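Local coordinates for protein DNA endonuclease I-CeuI (Chlamydomonas eugametos, PDB 2EX5) that cuts double-stranded DNA in intron homing, recognising a degenerate site of 17-19 base pairs as a magnesium-dependent homodimer of the LAGLIDADG family, at residues A63-S68 / P83-T88; I67-L72 / K177-W182; D11-L16 / I109-G114. The protein carries 1 engineered substitution. All coordinates share one frame; numbering follows the deposited sequence.

From the N terminus, the helix holding residues 11-16 comes first. Contact 3 joins it to residues 109-114, at the end of strand 108-111, and closes a loop of 92 residues. Contact 1 is nested inside that loop: residues 63-68 and 83-88 pair as a beta hairpin and close a loop of 14 residues. Contact 2 starts from the same strand, 63-71, and shares Ile67 and Ser68 with contact 1. It closes a loop of 104 residues at helix 171-185, and its segments alternate with those of contact 3. All three reach one antiparallel sheet. Contacts 2 and 3 lie on opposite sides of the chain's centre, their own centres about 30 Å apart.

Contact 1: A63-S68 / P83-T88; sequences ASLNIS and PEFNVT. With nucleotides of chain B.
The first beta hairpin of the LAGLIDADG fold pairs 63-68 with 83-88 in an antiparallel ladder of the DNA-binding sheet. Ser64-Asn86 and Asn66-Glu84 are its hydrogen-bonded pairs. The hydrogen bond from Asn66 N to Glu84 O is 2.8 Å long and nearly straight, at 170°. On one face, Ala63, Leu65, Phe85 and Val87 pack together. Leu65 CD2 reaches the edge of the Phe85 ring, 3.7 Å from Phe85 CD2. Helices 49-62, 126-141 and 147-164 pack on this face. The other face carries Ser64, Asn66, Glu84 and Asn86 and meets the DNA. Asn66 ND2 lies 3.6 Å from Glu84 CB. The two side chains run side by side. Ser64 OG donates to OP2 of DA17 of chain B at 2.7 Å, a bond to the DNA backbone. Glu84 CG is anti to its N (chi1 176°) and the chain stays extended beyond it; N4 of the base of DC18 of chain B donates to Glu84 OE1 at 2.9 Å.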
loop_
_atom_site.group_PDB
_atom_site.type_symbol
_atom_site.label_atom_id
_atom_site.label_comp_id
_atom_site.label_asym_id
_atom_site.label_seq_id
_atom_site.Cartn_x
_atom_site.Cartn_y
_atom_site.Cartn_z
ATOM N N ALA C 63 -2.393 5.196 2.968
ATOM C CA ALA C 63 -2.840 6.393 3.710
ATOM C C ALA C 63 -3.040 5.993 5.173
ATOM O O ALA C 63 -3.127 4.815 5.511
ATOM C CB ALA C 63 -4.167 6.867 3.128
ATOM N N SER C 64 -3.133 6.984 6.045
ATOM C CA SER C 64 -3.170 6.736 7.426
ATOM C C SER C 64 -3.968 7.846 7.949
ATOM O O SER C 64 -3.715 8.977 7.617
ATOM C CB SER C 64 -1.777 6.785 8.019
ATOM O OG SER C 64 -1.946 6.654 9.421
ATOM N N LEU C 65 -4.969 7.519 8.759
ATOM C CA LEU C 65 -5.666 8.479 9.545
ATOM C C LEU C 65 -5.224 8.262 10.980
ATOM O O LEU C 65 -5.481 7.160 11.577
ATOM C CB LEU C 65 -7.205 8.200 9.439
ATOM C CG LEU C 65 -7.890 8.595 8.108
ATOM C CD1 LEU C 65 -9.243 7.883 8.027
ATOM C CD2 LEU C 65 -8.092 10.076 8.011
ATOM N N ASN C 66 -4.616 9.279 11.610
ATOM C CA ASN C 66 -4.026 8.950 12.909
ATOM C C ASN C 66 -4.223 10.042 13.928
ATOM O O ASN C 66 -4.580 11.174 13.574
ATOM C CB ASN C 66 -2.578 8.507 12.726
ATOM C CG ASN C 66 -1.713 9.609 12.052
ATOM O OD1 ASN C 66 -1.235 9.427 10.896
ATOM N ND2 ASN C 66 -1.492 10.691 12.782
ATOM N N ILE C 67 -4.087 9.711 15.198
ATOM C CA ILE C 67 -4.329 10.654 16.245
ATOM C C ILE C 67 -3.185 10.566 17.171
ATOM O O ILE C 67 -2.869 9.478 17.761
ATOM C CB ILE C 67 -5.734 10.334 17.026
ATOM C CG1 ILE C 67 -6.955 10.549 16.091
ATOM C CG2 ILE C 67 -5.891 11.276 18.329
ATOM C CD1 ILE C 67 -8.147 9.732 16.474
ATOM N N SER C 68 -2.560 11.702 17.377
ATOM C CA SER C 68 -1.462 11.783 18.282
ATOM C C SER C 68 -1.785 12.530 19.596
ATOM O O SER C 68 -2.595 13.472 19.600
ATOM C CB SER C 68 -0.303 12.361 17.496
ATOM O OG SER C 68 0.651 12.745 18.446
ATOM N N PRO C 83 -5.416 15.042 15.303
ATOM C CA PRO C 83 -5.718 14.245 14.103
ATOM C C PRO C 83 -4.864 14.676 12.879
ATOM O O PRO C 83 -4.591 15.902 12.648
ATOM C CB PRO C 83 -7.210 14.548 13.848
ATOM C CG PRO C 83 -7.458 15.873 14.373
ATOM C CD PRO C 83 -6.383 16.150 15.445
ATOM N N GLU C 84 -4.504 13.709 12.079
ATOM C CA GLU C 84 -3.733 13.964 10.868
ATOM C C GLU C 84 -4.159 12.890 9.873
ATOM O O GLU C 84 -4.338 11.765 10.245
ATOM C CB GLU C 84 -2.247 13.864 11.150
ATOM C CG GLU C 84 -1.340 14.019 9.843
ATOM C CD GLU C 84 0.096 14.198 10.180
ATOM O OE1 GLU C 84 0.882 13.333 9.789
ATOM O OE2 GLU C 84 0.477 15.179 10.913
ATOM N N PHE C 85 -4.316 13.254 8.599
ATOM C CA PHE C 85 -4.330 12.297 7.474
ATOM C C PHE C 85 -3.016 12.352 6.712
ATOM O O PHE C 85 -2.577 13.429 6.438
ATOM C CB PHE C 85 -5.457 12.736 6.588
ATOM C CG PHE C 85 -5.460 12.081 5.211
ATOM C CD1 PHE C 85 -4.977 12.766 4.083
ATOM C CD2 PHE C 85 -5.957 10.830 5.056
ATOM C CE1 PHE C 85 -4.972 12.137 2.813
ATOM C CE2 PHE C 85 -5.932 10.195 3.802
ATOM C CZ PHE C 85 -5.459 10.891 2.676
ATOM N N ASN C 86 -2.398 11.252 6.271
ATOM C CA ASN C 86 -1.213 11.426 5.415
ATOM C C ASN C 86 -1.169 10.288 4.512
ATOM O O ASN C 86 -1.805 9.268 4.821
ATOM C CB ASN C 86 0.186 11.537 6.126
ATOM C CG ASN C 86 0.607 10.290 6.929
ATOM O OD1 ASN C 86 0.880 10.407 8.087
ATOM N ND2 ASN C 86 0.667 9.132 6.326
ATOM N N VAL C 87 -0.354 10.435 3.453
ATOM C CA VAL C 87 -0.115 9.386 2.433
ATOM C C VAL C 87 1.297 9.511 1.962
ATOM O O VAL C 87 1.663 10.551 1.461
ATOM C CB VAL C 87 -1.003 9.563 1.158
ATOM C CG1 VAL C 87 -1.262 8.086 0.382
ATOM C CG2 VAL C 87 -2.249 10.105 1.553
ATOM N N THR C 88 1.994 8.384 1.913
ATOM C CA THR C 88 3.401 8.261 1.744
ATOM C C THR C 88 3.626 7.451 0.504
ATOM O O THR C 88 2.883 6.543 0.164
ATOM C CB THR C 88 3.984 7.549 2.974
ATOM O OG1 THR C 88 3.483 8.268 4.101
ATOM C CG2 THR C 88 5.512 7.492 2.965
ATOM P P DA B 17 -1.189 2.924 9.693
ATOM O OP1 DA B 17 -1.688 1.655 10.246
ATOM O OP2 DA B 17 -2.137 3.949 9.154
ATOM O "O5'" DA B 17 -0.358 3.768 10.795
ATOM C "C5'" DA B 17 0.661 3.082 11.669
ATOM C "C4'" DA B 17 1.197 4.105 12.669
ATOM O "O4'" DA B 17 2.104 4.963 11.884
ATOM C "C3'" DA B 17 0.153 5.047 13.195
ATOM O "O3'" DA B 17 0.307 5.072 14.585
ATOM C "C2'" DA B 17 0.549 6.421 12.519
ATOM C "C1'" DA B 17 2.035 6.273 12.296
ATOM N N9 DA B 17 2.732 7.229 11.381
ATOM C C8 DA B 17 2.268 7.899 10.229
ATOM N N7 DA B 17 3.167 8.668 9.689
ATOM C C5 DA B 17 4.296 8.563 10.541
ATOM C C6 DA B 17 5.601 9.150 10.567
ATOM N N6 DA B 17 6.081 10.054 9.703
ATOM N N1 DA B 17 6.454 8.778 11.563
ATOM C C2 DA B 17 6.036 7.887 12.503
ATOM N N3 DA B 17 4.849 7.228 12.580
ATOM C C4 DA B 17 4.022 7.645 11.566
ATOM P P DC B 18 -0.711 5.726 15.617
ATOM O OP1 DC B 18 -0.413 5.137 16.931
ATOM O OP2 DC B 18 -2.037 5.509 15.029
ATOM O "O5'" DC B 18 -0.644 7.317 15.636
ATOM C "C5'" DC B 18 0.054 8.276 16.506
ATOM C "C4'" DC B 18 1.577 8.107 16.522
ATOM O "O4'" DC B 18 2.097 8.238 15.185
ATOM C "C3'" DC B 18 2.346 9.174 17.292
ATOM O "O3'" DC B 18 2.468 8.731 18.642
ATOM C "C2'" DC B 18 3.720 9.329 16.592
ATOM C "C1'" DC B 18 3.312 8.970 15.178
ATOM N N1 DC B 18 3.196 10.044 14.037
ATOM C C2 DC B 18 4.379 10.655 13.676
ATOM O O2 DC B 18 5.298 10.324 14.397
ATOM N N3 DC B 18 4.463 11.565 12.628
ATOM C C4 DC B 18 3.352 11.799 11.938
ATOM N N4 DC B 18 3.480 12.695 10.955
ATOM C C5 DC B 18 2.092 11.204 12.279
ATOM C C6 DC B 18 2.032 10.326 13.350
ATOM P P DC B 19 2.573 9.782 19.836
ATOM O OP1 DC B 19 2.819 8.910 21.026
ATOM O OP2 DC B 19 1.236 10.493 19.922
ATOM O "O5'" DC B 19 3.755 10.776 19.618
ATOM C "C5'" DC B 19 5.054 10.275 19.398
ATOM C "C4'" DC B 19 6.002 11.471 19.523
ATOM O "O4'" DC B 19 6.057 12.118 18.220
ATOM C "C3'" DC B 19 5.543 12.561 20.468
ATOM O "O3'" DC B 19 6.733 12.837 21.239
ATOM C "C2'" DC B 19 5.082 13.733 19.549
ATOM C "C1'" DC B 19 5.855 13.496 18.237
ATOM N N1 DC B 19 5.093 13.784 16.908
ATOM C C2 DC B 19 5.668 14.635 16.002
ATOM O O2 DC B 19 6.754 15.190 16.309
ATOM N N3 DC B 19 4.990 14.928 14.845
ATOM C C4 DC B 19 3.807 14.429 14.551
ATOM N N4 DC B 19 3.272 14.776 13.360
ATOM C C5 DC B 19 3.197 13.533 15.460
ATOM C C6 DC B 19 3.862 13.266 16.605
#

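Contact 2: I67-L72 / K177-W182; sequences ISTKKL and KILPIW. With nucleotides of chain B.
Thr69 and Trp182 carry this contact between a DNA-binding strand and helix 171-185. Thr69 CB lies over the indole, 3.6 Å from the centroid of the five-membered ring, in a CH-pi contact. OG1 is anti to the carbonyl carbon (chi1 -68°) and sits over the same ring, 3.1 Å from Trp182 CD1. It also lies near NE1, but the angle is too poor for a hydrogen bond. CG2 turns to Leu179 and comes within 4.1 Å of CD1. Beside this, Ile67 CG2 touches Trp182 CD1, and Ile67 O lies at the ring edge, in its plane. One water bridges Ile67 O and Trp182 O, 2.9 Å from each. The strand's DNA side is polar. Thr69 N gives OP2 of DC19 of chain B a bond of 3.0 Å, and Ser68 OG donates to the same oxygen. Lys70 NZ donates to N7 of DG20 of chain B at 2.6 Å. Chemistry thus divides the strand: a mainly apolar side buried against the helix, and donors that hold phosphate and guanine.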
loop_
_atom_site.group_PDB
_atom_site.type_symbol
_atom_site.label_atom_id
_atom_site.label_comp_id
_atom_site.label_asym_id
_atom_site.label_seq_id
_atom_site.Cartn_x
_atom_site.Cartn_y
_atom_site.Cartn_z
ATOM N N ILE C 67 -4.087 9.711 15.198
ATOM C CA ILE C 67 -4.329 10.654 16.245
ATOM C C ILE C 67 -3.185 10.566 17.171
ATOM O O ILE C 67 -2.869 9.478 17.761
ATOM C CB ILE C 67 -5.734 10.334 17.026
ATOM C CG1 ILE C 67 -6.955 10.549 16.091
ATOM C CG2 ILE C 67 -5.891 11.276 18.329
ATOM C CD1 ILE C 67 -8.147 9.732 16.474
ATOM N N SER C 68 -2.560 11.702 17.377
ATOM C CA SER C 68 -1.462 11.783 18.282
ATOM C C SER C 68 -1.785 12.530 19.596
ATOM O O SER C 68 -2.595 13.472 19.600
ATOM C CB SER C 68 -0.303 12.361 17.496
ATOM O OG SER C 68 0.651 12.745 18.446
ATOM N N THR C 69 -1.198 12.095 20.733
ATOM C CA THR C 69 -1.467 12.737 21.988
ATOM C C THR C 69 -0.167 13.079 22.623
ATOM O O THR C 69 0.625 12.197 22.923
ATOM C CB THR C 69 -2.358 11.895 22.936
ATOM O OG1 THR C 69 -3.649 11.812 22.377
ATOM C CG2 THR C 69 -2.533 12.586 24.334
ATOM N N LYS C 70 0.039 14.379 22.864
ATOM C CA LYS C 70 1.389 14.890 23.127
ATOM C C LYS C 70 1.373 16.055 24.085
ATOM O O LYS C 70 0.403 16.785 24.191
ATOM C CB LYS C 70 2.054 15.294 21.814
ATOM C CG LYS C 70 1.101 16.240 21.084
ATOM C CD LYS C 70 1.704 16.934 19.878
ATOM C CE LYS C 70 1.849 16.062 18.670
ATOM N NZ LYS C 70 2.062 17.112 17.634
ATOM N N LYS C 71 2.466 16.213 24.817
ATOM C CA LYS C 71 2.515 17.282 25.806
ATOM C C LYS C 71 2.620 18.610 25.058
ATOM O O LYS C 71 3.438 18.740 24.114
ATOM C CB LYS C 71 3.720 17.115 26.748
ATOM C CG LYS C 71 3.448 16.252 27.950
ATOM C CD LYS C 71 4.752 15.947 28.633
ATOM C CE LYS C 71 5.254 14.561 28.203
ATOM N NZ LYS C 71 4.105 13.577 27.933
ATOM N N LEU C 72 1.813 19.573 25.503
ATOM C CA LEU C 72 1.966 20.933 25.126
ATOM C C LEU C 72 1.764 21.785 26.375
ATOM O O LEU C 72 0.621 21.978 26.791
ATOM C CB LEU C 72 0.908 21.265 24.111
ATOM C CG LEU C 72 1.279 22.312 23.083
ATOM C CD1 LEU C 72 0.137 22.562 22.082
ATOM C CD2 LEU C 72 1.674 23.567 23.815
ATOM N N LYS C 177 -14.532 10.843 26.994
ATOM C CA LYS C 177 -14.794 10.580 25.580
ATOM C C LYS C 177 -13.528 10.708 24.635
ATOM O O LYS C 177 -13.184 9.762 23.971
ATOM C CB LYS C 177 -16.024 11.380 25.114
ATOM C CG LYS C 177 -17.409 10.660 25.512
ATOM C CD LYS C 177 -18.675 11.599 25.357
ATOM C CE LYS C 177 -19.863 11.325 26.373
ATOM N NZ LYS C 177 -19.514 10.553 27.657
ATOM N N ILE C 178 -12.789 11.814 24.645
ATOM C CA ILE C 178 -11.658 11.995 23.721
ATOM C C ILE C 178 -10.491 11.010 23.837
ATOM O O ILE C 178 -10.146 10.295 22.866
ATOM C CB ILE C 178 -11.183 13.458 23.712
ATOM C CG1 ILE C 178 -12.343 14.354 23.200
ATOM C CG2 ILE C 178 -9.816 13.610 22.977
ATOM C CD1 ILE C 178 -11.937 15.875 23.061
ATOM N N LEU C 179 -9.927 10.916 25.034
ATOM C CA LEU C 179 -8.743 10.102 25.251
ATOM C C LEU C 179 -8.981 8.610 24.981
ATOM O O LEU C 179 -8.118 7.920 24.361
ATOM C CB LEU C 179 -8.200 10.353 26.675
ATOM C CG LEU C 179 -6.960 11.201 26.942
ATOM C CD1 LEU C 179 -6.386 11.925 25.685
ATOM C CD2 LEU C 179 -7.059 12.136 28.168
ATOM N N PRO C 180 -10.163 8.090 25.391
ATOM C CA PRO C 180 -10.457 6.684 25.071
ATOM C C PRO C 180 -10.544 6.391 23.595
ATOM O O PRO C 180 -10.190 5.329 23.200
ATOM C CB PRO C 180 -11.841 6.441 25.732
ATOM C CG PRO C 180 -11.925 7.400 26.862
ATOM C CD PRO C 180 -11.245 8.681 26.240
ATOM N N ILE C 181 -11.057 7.286 22.770
ATOM C CA ILE C 181 -10.968 7.029 21.299
ATOM C C ILE C 181 -9.518 7.039 20.827
ATOM O O ILE C 181 -9.113 6.155 20.059
ATOM C CB ILE C 181 -11.747 8.115 20.472
ATOM C CG1 ILE C 181 -13.253 8.011 20.714
ATOM C CG2 ILE C 181 -11.411 7.960 19.043
ATOM C CD1 ILE C 181 -13.936 9.402 20.524
ATOM N N TRP C 182 -8.745 8.050 21.230
ATOM C CA TRP C 182 -7.292 8.036 20.937
ATOM C C TRP C 182 -6.605 6.728 21.245
ATOM O O TRP C 182 -5.868 6.174 20.441
ATOM C CB TRP C 182 -6.579 9.167 21.693
ATOM C CG TRP C 182 -5.074 8.910 21.930
ATOM C CD1 TRP C 182 -4.079 9.042 21.037
ATOM C CD2 TRP C 182 -4.448 8.581 23.176
ATOM N NE1 TRP C 182 -2.866 8.690 21.593
ATOM C CE2 TRP C 182 -3.063 8.501 22.944
ATOM C CE3 TRP C 182 -4.931 8.346 24.478
ATOM C CZ2 TRP C 182 -2.135 8.146 23.974
ATOM C CZ3 TRP C 182 -3.999 8.041 25.500
ATOM C CH2 TRP C 182 -2.635 7.936 25.239
ATOM P P DC B 19 2.573 9.782 19.836
ATOM O OP1 DC B 19 2.819 8.910 21.026
ATOM O OP2 DC B 19 1.236 10.493 19.922
ATOM O "O5'" DC B 19 3.755 10.776 19.618
ATOM C "C5'" DC B 19 5.054 10.275 19.398
ATOM C "C4'" DC B 19 6.002 11.471 19.523
ATOM O "O4'" DC B 19 6.057 12.118 18.220
ATOM C "C3'" DC B 19 5.543 12.561 20.468
ATOM O "O3'" DC B 19 6.733 12.837 21.239
ATOM C "C2'" DC B 19 5.082 13.733 19.549
ATOM C "C1'" DC B 19 5.855 13.496 18.237
ATOM N N1 DC B 19 5.093 13.784 16.908
ATOM C C2 DC B 19 5.668 14.635 16.002
ATOM O O2 DC B 19 6.754 15.190 16.309
ATOM N N3 DC B 19 4.990 14.928 14.845
ATOM C C4 DC B 19 3.807 14.429 14.551
ATOM N N4 DC B 19 3.272 14.776 13.360
ATOM C C5 DC B 19 3.197 13.533 15.460
ATOM C C6 DC B 19 3.862 13.266 16.605
ATOM P P DG B 20 6.988 14.193 22.070
ATOM O OP1 DG B 20 8.194 13.844 22.859
ATOM O OP2 DG B 20 5.826 14.778 22.753
ATOM O "O5'" DG B 20 7.624 15.247 21.018
ATOM C "C5'" DG B 20 8.879 15.120 20.263
ATOM C "C4'" DG B 20 9.198 16.563 19.920
ATOM O "O4'" DG B 20 8.589 16.996 18.646
ATOM C "C3'" DG B 20 8.763 17.556 21.033
ATOM O "O3'" DG B 20 9.947 18.208 21.486
ATOM C "C2'" DG B 20 7.800 18.536 20.408
ATOM C "C1'" DG B 20 7.874 18.238 18.906
ATOM N N9 DG B 20 6.614 18.067 18.184
ATOM C C8 DG B 20 5.534 17.351 18.584
ATOM N N7 DG B 20 4.608 17.358 17.656
ATOM C C5 DG B 20 5.107 18.136 16.628
ATOM C C6 DG B 20 4.501 18.509 15.411
ATOM O O6 DG B 20 3.398 18.159 14.990
ATOM N N1 DG B 20 5.295 19.307 14.646
ATOM C C2 DG B 20 6.523 19.699 15.038
ATOM N N2 DG B 20 7.157 20.480 14.128
ATOM N N3 DG B 20 7.091 19.381 16.219
ATOM C C4 DG B 20 6.327 18.568 16.933
HETATM O O HOH W 1 -4.137 6.897 18.218
#

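Contact 3: D11-L16 / I109-G114; sequences DKLEEL and IRHKSG. With nucleotides of chain A; nucleotides of chain B.
Leu13 CD2 lies over one face of the His111 imidazole, in a CH-pi contact 3.9 Å from the ring centroid and 28° off its normal. The ring atom nearest Leu13 CD2 is His111 CG, at 3.4 Å. One turn along the helix, Leu16 meets the strand backbone. Its CD1 is 3.6 Å from Ile109 O, its CD2 3.9 Å from His111 N. His111 CG is anti to its backbone N (chi1 174°), which puts that atom against Leu13 CD2. Further out, His111 NE2 bonds to Ser115 O, and Ile109 O accepts from Asn20 ND2. The DNA lies beyond the strand. Arg110 NH1 donates to OP2 of DC7 of chain A at 3.1 Å and 166°, in the guanidinium plane, while C2' of that sugar lies over one face. Ser113 OG donates to OP2 of DG9 of chain A at 3.1 Å. The contact joins helix 10-26 to strand 108-111, one edge of this chain's sheet; Leu16 also packs on helix 29-40, Ile109 on strand 118-123 and helix 94-104.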
loop_
_atom_site.group_PDB
_atom_site.type_symbol
_atom_site.label_atom_id
_atom_site.label_comp_id
_atom_site.label_asym_id
_atom_site.label_seq_id
_atom_site.Cartn_x
_atom_site.Cartn_y
_atom_site.Cartn_z
ATOM N N ASP C 11 18.641 19.390 -5.871
ATOM C CA ASP C 11 18.027 20.466 -6.656
ATOM C C ASP C 11 16.499 20.382 -6.621
ATOM O O ASP C 11 15.796 21.414 -6.613
ATOM C CB ASP C 11 18.538 20.466 -8.119
ATOM C CG ASP C 11 17.644 19.657 -9.076
ATOM O OD1 ASP C 11 17.803 18.420 -9.144
ATOM O OD2 ASP C 11 16.789 20.247 -9.782
ATOM N N LYS C 12 16.002 19.124 -6.639
ATOM C CA LYS C 12 14.558 18.830 -6.531
ATOM C C LYS C 12 14.052 19.110 -5.130
ATOM O O LYS C 12 13.033 19.750 -4.979
ATOM C CB LYS C 12 14.263 17.382 -6.944
ATOM C CG LYS C 12 14.590 17.076 -8.351
ATOM C CD LYS C 12 13.390 16.984 -9.228
ATOM C CE LYS C 12 13.798 16.866 -10.688
ATOM N NZ LYS C 12 14.433 15.574 -10.961
ATOM N N LEU C 13 14.785 18.659 -4.110
ATOM C CA LEU C 13 14.429 18.983 -2.735
ATOM C C LEU C 13 14.245 20.476 -2.517
ATOM O O LEU C 13 13.261 20.898 -1.921
ATOM C CB LEU C 13 15.474 18.441 -1.764
ATOM C CG LEU C 13 15.450 16.958 -1.392
ATOM C CD1 LEU C 13 16.292 16.782 -0.176
ATOM C CD2 LEU C 13 14.008 16.583 -1.072
ATOM N N GLU C 14 15.204 21.274 -3.019
ATOM C CA GLU C 14 15.186 22.742 -2.850
ATOM C C GLU C 14 14.079 23.400 -3.573
ATOM O O GLU C 14 13.372 24.261 -3.037
ATOM C CB GLU C 14 16.516 23.358 -3.324
ATOM C CG GLU C 14 17.100 24.235 -2.155
ATOM C CD GLU C 14 17.467 23.359 -1.002
ATOM O OE1 GLU C 14 18.040 22.264 -1.290
ATOM O OE2 GLU C 14 17.144 23.730 0.144
ATOM N N GLU C 15 13.873 22.913 -4.792
ATOM C CA GLU C 15 12.749 23.328 -5.618
ATOM C C GLU C 15 11.369 23.006 -5.019
ATOM O O GLU C 15 10.506 23.840 -5.038
ATOM C CB GLU C 15 12.949 22.747 -6.985
ATOM C CG GLU C 15 12.084 23.404 -8.051
ATOM C CD GLU C 15 12.423 24.859 -8.261
ATOM O OE1 GLU C 15 11.478 25.723 -8.280
ATOM O OE2 GLU C 15 13.645 25.101 -8.358
ATOM N N LEU C 16 11.175 21.814 -4.460
ATOM C CA LEU C 16 9.986 21.493 -3.600
ATOM C C LEU C 16 9.803 22.439 -2.407
ATOM O O LEU C 16 8.657 22.880 -2.090
ATOM C CB LEU C 16 10.066 20.014 -3.096
ATOM C CG LEU C 16 8.841 19.289 -2.484
ATOM C CD1 LEU C 16 7.592 19.567 -3.354
ATOM C CD2 LEU C 16 9.061 17.784 -2.366
ATOM N N ILE C 109 2.482 18.292 -0.348
ATOM C CA ILE C 109 3.496 17.294 -0.583
ATOM C C ILE C 109 4.891 17.751 -0.151
ATOM O O ILE C 109 5.412 18.817 -0.559
ATOM C CB ILE C 109 3.521 16.855 -2.045
ATOM C CG1 ILE C 109 2.180 16.154 -2.390
ATOM C CG2 ILE C 109 4.712 15.988 -2.318
ATOM C CD1 ILE C 109 2.021 15.734 -3.798
ATOM N N ARG C 110 5.529 16.942 0.699
ATOM C CA ARG C 110 6.812 17.323 1.190
ATOM C C ARG C 110 7.691 16.080 1.185
ATOM O O ARG C 110 7.166 14.976 1.138
ATOM C CB ARG C 110 6.681 17.961 2.568
ATOM C CG ARG C 110 5.608 19.047 2.692
ATOM C CD ARG C 110 5.888 20.018 3.975
ATOM N NE ARG C 110 4.789 20.914 4.419
ATOM C CZ ARG C 110 3.610 20.508 4.937
ATOM N NH1 ARG C 110 2.665 21.382 5.342
ATOM N NH2 ARG C 110 3.350 19.214 5.042
ATOM N N HIS C 111 9.015 16.246 1.203
ATOM C CA HIS C 111 9.942 15.165 1.352
ATOM C C HIS C 111 9.856 14.600 2.788
ATOM O O HIS C 111 9.854 15.346 3.783
ATOM C CB HIS C 111 11.372 15.646 1.027
ATOM C CG HIS C 111 12.443 14.630 1.290
ATOM N ND1 HIS C 111 13.386 14.786 2.289
ATOM C CD2 HIS C 111 12.689 13.416 0.732
ATOM C CE1 HIS C 111 14.196 13.739 2.297
ATOM N NE2 HIS C 111 13.799 12.897 1.350
ATOM N N LYS C 112 9.738 13.285 2.895
ATOM C CA LYS C 112 9.904 12.641 4.204
ATOM C C LYS C 112 11.325 12.716 4.711
ATOM O O LYS C 112 12.260 12.032 4.198
ATOM C CB LYS C 112 9.478 11.184 4.172
ATOM C CG LYS C 112 9.743 10.494 5.471
ATOM C CD LYS C 112 9.267 9.018 5.307
ATOM C CE LYS C 112 8.664 8.560 6.513
ATOM N NZ LYS C 112 7.210 9.053 6.644
ATOM N N SER C 113 11.479 13.532 5.740
ATOM C CA SER C 113 12.729 13.684 6.408
ATOM C C SER C 113 13.383 12.330 6.658
ATOM O O SER C 113 12.733 11.397 7.141
ATOM C CB SER C 113 12.452 14.422 7.705
ATOM O OG SER C 113 13.507 14.209 8.610
ATOM N N GLY C 114 14.661 12.243 6.314
ATOM C CA GLY C 114 15.511 11.073 6.513
ATOM C C GLY C 114 15.217 9.896 5.608
ATOM O O GLY C 114 15.402 8.720 5.983
ATOM P P DC A 7 3.814 24.981 5.916
ATOM O OP1 DC A 7 4.946 25.747 5.342
ATOM O OP2 DC A 7 2.672 24.516 5.039
ATOM O "O5'" DC A 7 4.732 23.865 6.680
ATOM C "C5'" DC A 7 5.899 24.385 7.454
ATOM C "C4'" DC A 7 6.715 23.276 8.085
ATOM O "O4'" DC A 7 6.007 22.893 9.298
ATOM C "C3'" DC A 7 6.859 22.008 7.247
ATOM O "O3'" DC A 7 8.054 21.386 7.492
ATOM C "C2'" DC A 7 5.837 21.040 7.834
ATOM C "C1'" DC A 7 5.956 21.485 9.307
ATOM N N1 DC A 7 4.934 20.799 10.112
ATOM C C2 DC A 7 5.182 20.428 11.449
ATOM O O2 DC A 7 6.223 20.802 11.973
ATOM N N3 DC A 7 4.253 19.722 12.131
ATOM C C4 DC A 7 3.148 19.392 11.532
ATOM N N4 DC A 7 2.199 18.772 12.207
ATOM C C5 DC A 7 2.890 19.782 10.206
ATOM C C6 DC A 7 3.779 20.485 9.530
ATOM P P DG B 16 2.204 1.036 4.210
ATOM O OP1 DG B 16 2.747 0.626 5.502
ATOM O OP2 DG B 16 1.457 0.005 3.447
ATOM O "O5'" DG B 16 1.403 2.444 4.304
ATOM C "C5'" DG B 16 0.465 2.930 5.227
ATOM C "C4'" DG B 16 0.995 2.800 6.698
ATOM O "O4'" DG B 16 2.371 3.168 7.051
ATOM C "C3'" DG B 16 0.217 3.586 7.662
ATOM O "O3'" DG B 16 -0.182 2.488 8.641
ATOM C "C2'" DG B 16 1.181 4.703 8.094
ATOM C "C1'" DG B 16 2.512 3.982 8.181
ATOM N N9 DG B 16 3.717 4.890 8.033
ATOM C C8 DG B 16 3.946 5.827 7.033
ATOM N N7 DG B 16 5.011 6.539 7.181
ATOM C C5 DG B 16 5.582 6.026 8.346
ATOM C C6 DG B 16 6.799 6.341 8.989
ATOM O O6 DG B 16 7.578 7.243 8.590
ATOM N N1 DG B 16 7.042 5.622 10.203
ATOM C C2 DG B 16 6.122 4.671 10.664
ATOM N N2 DG B 16 6.309 3.919 11.766
ATOM N N3 DG B 16 5.066 4.343 9.986
ATOM C C4 DG B 16 4.823 5.046 8.867
ATOM P P DG A 9 14.177 17.932 9.683
ATOM O OP1 DG A 9 15.345 18.729 10.191
ATOM O OP2 DG A 9 14.322 17.182 8.397
ATOM O "O5'" DG A 9 13.675 17.007 10.922
ATOM C "C5'" DG A 9 13.797 17.574 12.253
ATOM C "C4'" DG A 9 13.348 16.610 13.310
ATOM O "O4'" DG A 9 11.891 16.383 13.338
ATOM C "C3'" DG A 9 14.008 15.263 13.078
ATOM O "O3'" DG A 9 14.440 14.871 14.390
ATOM C "C2'" DG A 9 12.877 14.370 12.538
ATOM C "C1'" DG A 9 11.582 15.002 13.106
ATOM N N9 DG A 9 10.410 14.800 12.209
ATOM C C8 DG A 9 10.276 15.265 10.895
ATOM N N7 DG A 9 9.178 14.913 10.311
ATOM C C5 DG A 9 8.502 14.149 11.305
ATOM C C6 DG A 9 7.224 13.487 11.372
ATOM O O6 DG A 9 6.326 13.371 10.498
ATOM N N1 DG A 9 6.966 12.767 12.606
ATOM C C2 DG A 9 7.796 12.745 13.666
ATOM N N2 DG A 9 7.359 11.972 14.754
ATOM N N3 DG A 9 8.967 13.450 13.639
ATOM C C4 DG A 9 9.272 14.077 12.470
#